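Local atomic coordinates of CAS6A (Thermus thermophilus, PDB entry 4C97), a protein that probably acts as a CRISPR RNA-processing endoribonuclease of the Cas6 family, part of the prokaryotic defence against viruses. Residues Lys162-Arg174 / Thr208-Arg220. The protein carries 1 engineered substitution. Numbering follows the deposited sequence. Where two conformers were deposited one is given.
Sequences KAPEGVREALLER and TEEEALWLSALGR
Glu211 OE1 is gripped by two donors that come from opposite faces of its carboxylate plane. Arg174 NH2 meets it on the syn side but tilted out of that plane, at 3.0 Å, in a salt bridge whose N-H...O angle is 143°, with the carboxylate and guanidinium planes turned well away from coplanar. From above the other face comes Thr208 N, and since Thr208 OG1 in turn accepts from Glu211 N, 3.0 Å away, the pair closes a capping box at the start of helix 209-220. A water accepting from Arg174 NH1 donates to Glu211 OE2 at 2.6 Å, so both carboxylate oxygens are tied to the same guanidinium, whose NE is held by Pro205 O.

Glu211 reaches this place because its chain runs extended beyond CG, and the whole side chain sits as a knob among Gly166, Val167, Ala170 and Arg174. The small Ala170 suits the spot: its CB lies 3.4 Å from Glu211 OE2. Leu171 returns the knob, sitting among Glu211, Trp214, Leu215 and Leu218. Leu171 CD2 packs on Leu215 CB at 3.9 Å, while Leu171 CD1 meets Leu218 CD1 tip to tip.

Toward the N-terminus of helix 165-174, Val167 crosses the Trp214 side chain at about a right angle, with Val167 CG1 3.8 Å from Trp214 CG. The short methyl of Ala163 lets the chain before the helix lie over the indole: Ala163 CB stands 3.7 Å from the centroid of the Trp214 six-membered ring, 4° off its normal, a CH-pi contact. Leu152 and Leu155 of helix 144-158 also touch Trp214.

The two helices, crossing at -64° in the Cas6 family region, thus join an apolar seam to a polar end where the arginine's positive charge and the helix N-terminus would both favour an ionised Glu211.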
# COMPACT_ATOMS: atom_id res chain seq x y z
N LYS A 162 4.28 -17.36 -7.71
CA LYS A 162 4.57 -17.61 -6.31
C LYS A 162 6.06 -17.82 -6.13
O LYS A 162 6.74 -18.33 -7.02
CB LYS A 162 3.81 -18.83 -5.83
CG LYS A 162 2.34 -18.54 -5.80
CD LYS A 162 1.53 -19.65 -5.25
CE LYS A 162 0.08 -19.26 -5.26
NZ LYS A 162 -0.72 -20.16 -4.41
N ALA A 163 6.56 -17.45 -4.97
CA ALA A 163 7.99 -17.61 -4.71
C ALA A 163 8.31 -19.05 -4.36
O ALA A 163 7.58 -19.71 -3.60
CB ALA A 163 8.43 -16.70 -3.58
N PRO A 164 9.43 -19.56 -4.88
CA PRO A 164 9.90 -20.86 -4.40
C PRO A 164 10.05 -20.83 -2.88
O PRO A 164 10.38 -19.80 -2.31
CB PRO A 164 11.25 -21.02 -5.08
CG PRO A 164 11.11 -20.22 -6.34
CD PRO A 164 10.29 -19.02 -5.94
N GLU A 165 9.80 -21.96 -2.24
CA GLU A 165 9.78 -22.00 -0.78
C GLU A 165 11.10 -21.53 -0.16
O GLU A 165 11.10 -20.82 0.84
CB GLU A 165 9.40 -23.41 -0.30
CG GLU A 165 9.01 -23.48 1.17
CD GLU A 165 7.72 -22.78 1.49
OE1 GLU A 165 6.91 -22.57 0.56
OE2 GLU A 165 7.49 -22.41 2.67
N GLY A 166 12.22 -21.92 -0.77
CA GLY A 166 13.52 -21.46 -0.31
C GLY A 166 13.73 -19.95 -0.40
O GLY A 166 14.45 -19.36 0.43
N VAL A 167 13.13 -19.33 -1.43
CA VAL A 167 13.17 -17.86 -1.58
C VAL A 167 12.37 -17.20 -0.47
O VAL A 167 12.83 -16.26 0.19
CB VAL A 167 12.64 -17.40 -2.97
CG1 VAL A 167 12.47 -15.88 -3.03
CG2 VAL A 167 13.57 -17.88 -4.06
N ARG A 168 11.17 -17.72 -0.24
CA ARG A 168 10.35 -17.28 0.90
C ARG A 168 11.14 -17.40 2.19
O ARG A 168 11.18 -16.47 3.01
CB ARG A 168 9.06 -18.11 0.97
CG ARG A 168 8.27 -17.94 2.25
CD ARG A 168 6.97 -18.75 2.25
NE ARG A 168 5.92 -18.12 1.45
CZ ARG A 168 4.92 -17.38 1.95
NH1 ARG A 168 4.79 -17.19 3.26
NH2 ARG A 168 4.03 -16.85 1.13
N GLU A 169 11.78 -18.55 2.39
CA GLU A 169 12.50 -18.79 3.63
C GLU A 169 13.62 -17.76 3.81
O GLU A 169 13.80 -17.20 4.90
CB GLU A 169 13.07 -20.22 3.65
CG GLU A 169 13.51 -20.71 5.02
CD GLU A 169 14.90 -20.23 5.42
OE1 GLU A 169 15.69 -19.83 4.54
OE2 GLU A 169 15.20 -20.26 6.63
N ALA A 170 14.37 -17.52 2.74
CA ALA A 170 15.40 -16.48 2.79
C ALA A 170 14.81 -15.11 3.12
O ALA A 170 15.32 -14.39 3.99
CB ALA A 170 16.14 -16.43 1.50
N LEU A 171 13.76 -14.73 2.41
CA LEU A 171 13.19 -13.40 2.61
C LEU A 171 12.71 -13.22 4.04
O LEU A 171 13.00 -12.19 4.67
CB LEU A 171 12.03 -13.16 1.65
CG LEU A 171 12.41 -13.01 0.18
CD1 LEU A 171 11.20 -13.17 -0.69
CD2 LEU A 171 13.12 -11.66 -0.08
N LEU A 172 11.99 -14.21 4.56
CA LEU A 172 11.36 -14.04 5.86
C LEU A 172 12.31 -14.28 7.02
O LEU A 172 12.23 -13.58 8.03
CB LEU A 172 10.15 -14.96 6.00
CG LEU A 172 9.04 -14.73 4.98
CD1 LEU A 172 7.78 -15.48 5.43
CD2 LEU A 172 8.75 -13.27 4.76
N GLU A 173 13.21 -15.24 6.88
CA GLU A 173 14.05 -15.66 8.00
C GLU A 173 15.43 -15.00 8.02
O GLU A 173 15.98 -14.79 9.09
CB GLU A 173 14.24 -17.18 8.01
CG GLU A 173 12.94 -17.95 8.15
CD GLU A 173 12.20 -17.60 9.44
OE1 GLU A 173 12.86 -17.49 10.50
OE2 GLU A 173 10.97 -17.41 9.40
N ARG A 174 15.98 -14.70 6.86
CA ARG A 174 17.37 -14.22 6.84
C ARG A 174 17.49 -12.70 6.73
O ARG A 174 18.51 -12.12 7.14
CB ARG A 174 18.17 -14.94 5.75
CG ARG A 174 19.66 -14.78 5.92
CD ARG A 174 20.46 -15.73 5.02
NE ARG A 174 20.50 -15.29 3.62
CZ ARG A 174 19.97 -15.95 2.59
NH1 ARG A 174 19.33 -17.10 2.75
NH2 ARG A 174 20.09 -15.45 1.38
N THR A 208 20.75 -14.69 -3.27
CA THR A 208 20.91 -15.10 -4.66
C THR A 208 20.31 -14.03 -5.56
O THR A 208 19.58 -13.16 -5.08
CB THR A 208 20.18 -16.40 -4.93
OG1 THR A 208 18.78 -16.18 -4.80
CG2 THR A 208 20.61 -17.48 -3.95
N GLU A 209 20.59 -14.08 -6.86
CA GLU A 209 19.98 -13.12 -7.78
C GLU A 209 18.45 -13.21 -7.70
O GLU A 209 17.78 -12.19 -7.61
CB GLU A 209 20.42 -13.36 -9.23
CG GLU A 209 19.82 -12.32 -10.22
CD GLU A 209 20.31 -12.45 -11.66
OE1 GLU A 209 21.14 -13.34 -11.94
OE2 GLU A 209 19.86 -11.66 -12.52
N GLU A 210 17.92 -14.42 -7.70
CA GLU A 210 16.48 -14.63 -7.64
C GLU A 210 15.87 -14.01 -6.36
O GLU A 210 14.85 -13.31 -6.38
CB GLU A 210 16.17 -16.13 -7.71
CG GLU A 210 14.69 -16.46 -7.66
CD GLU A 210 14.41 -17.96 -7.71
OE1 GLU A 210 15.24 -18.74 -7.20
OE2 GLU A 210 13.34 -18.34 -8.25
N GLU A 211 16.52 -14.27 -5.24
CA GLU A 211 16.07 -13.71 -3.96
C GLU A 211 16.08 -12.18 -3.95
O GLU A 211 15.14 -11.53 -3.45
CB GLU A 211 16.95 -14.24 -2.83
CG GLU A 211 16.67 -15.73 -2.50
CD GLU A 211 17.75 -16.38 -1.64
OE1 GLU A 211 18.71 -15.68 -1.25
OE2 GLU A 211 17.64 -17.60 -1.36
N ALA A 212 17.16 -11.60 -4.48
CA ALA A 212 17.30 -10.14 -4.53
C ALA A 212 16.26 -9.54 -5.48
O ALA A 212 15.71 -8.45 -5.24
CB ALA A 212 18.74 -9.78 -4.96
N LEU A 213 15.96 -10.25 -6.57
CA LEU A 213 14.88 -9.81 -7.45
C LEU A 213 13.50 -9.81 -6.74
O LEU A 213 12.74 -8.82 -6.84
CB LEU A 213 14.81 -10.65 -8.71
CG LEU A 213 13.93 -10.02 -9.76
CD1 LEU A 213 14.55 -8.73 -10.29
CD2 LEU A 213 13.67 -11.02 -10.89
N TRP A 214 13.18 -10.91 -6.07
CA TRP A 214 11.96 -10.96 -5.30
C TRP A 214 11.91 -9.85 -4.24
O TRP A 214 10.88 -9.20 -4.06
CB TRP A 214 11.80 -12.34 -4.65
CG TRP A 214 11.11 -13.32 -5.55
CD1 TRP A 214 11.69 -14.18 -6.44
CD2 TRP A 214 9.69 -13.50 -5.68
NE1 TRP A 214 10.72 -14.89 -7.11
CE2 TRP A 214 9.48 -14.49 -6.67
CE3 TRP A 214 8.58 -12.92 -5.06
CZ2 TRP A 214 8.22 -14.92 -7.04
CZ3 TRP A 214 7.32 -13.35 -5.43
CH2 TRP A 214 7.15 -14.34 -6.41
N LEU A 215 13.02 -9.62 -3.53
CA LEU A 215 13.03 -8.51 -2.57
C LEU A 215 12.66 -7.18 -3.25
O LEU A 215 11.79 -6.42 -2.76
CB LEU A 215 14.39 -8.42 -1.86
CG LEU A 215 14.50 -7.34 -0.79
CD1 LEU A 215 13.53 -7.56 0.40
CD2 LEU A 215 15.93 -7.24 -0.29
N SER A 216 13.27 -6.94 -4.40
CA SER A 216 12.96 -5.70 -5.13
C SER A 216 11.49 -5.63 -5.56
O SER A 216 10.87 -4.55 -5.54
CB SER A 216 13.90 -5.50 -6.32
OG SER A 216 13.65 -6.40 -7.38
N ALA A 217 10.95 -6.77 -5.93
CA ALA A 217 9.55 -6.85 -6.35
C ALA A 217 8.58 -6.57 -5.19
O ALA A 217 7.56 -5.89 -5.38
CB ALA A 217 9.25 -8.21 -6.98
N LEU A 218 8.90 -7.10 -4.00
CA LEU A 218 8.08 -6.80 -2.83
C LEU A 218 8.09 -5.30 -2.59
O LEU A 218 7.05 -4.69 -2.27
CB LEU A 218 8.60 -7.55 -1.61
CG LEU A 218 8.49 -9.06 -1.72
CD1 LEU A 218 9.09 -9.72 -0.52
CD2 LEU A 218 7.06 -9.50 -1.87
N GLY A 219 9.29 -4.73 -2.72
CA GLY A 219 9.44 -3.28 -2.65
C GLY A 219 8.56 -2.50 -3.61
O GLY A 219 7.84 -1.58 -3.20
N ARG A 220 8.60 -2.86 -4.88
CA ARG A 220 7.75 -2.19 -5.88
C ARG A 220 6.26 -2.41 -5.61
O ARG A 220 5.45 -1.50 -5.82
CB ARG A 220 8.11 -2.63 -7.30
CG ARG A 220 9.46 -2.12 -7.78
CD ARG A 220 9.71 -2.35 -9.27
NE ARG A 220 10.50 -1.26 -9.83
CZ ARG A 220 11.81 -1.12 -9.69
NH1 ARG A 220 12.53 -2.00 -9.01
NH2 ARG A 220 12.42 -0.07 -10.24
O HOH W 1 18.91 -18.92 0.43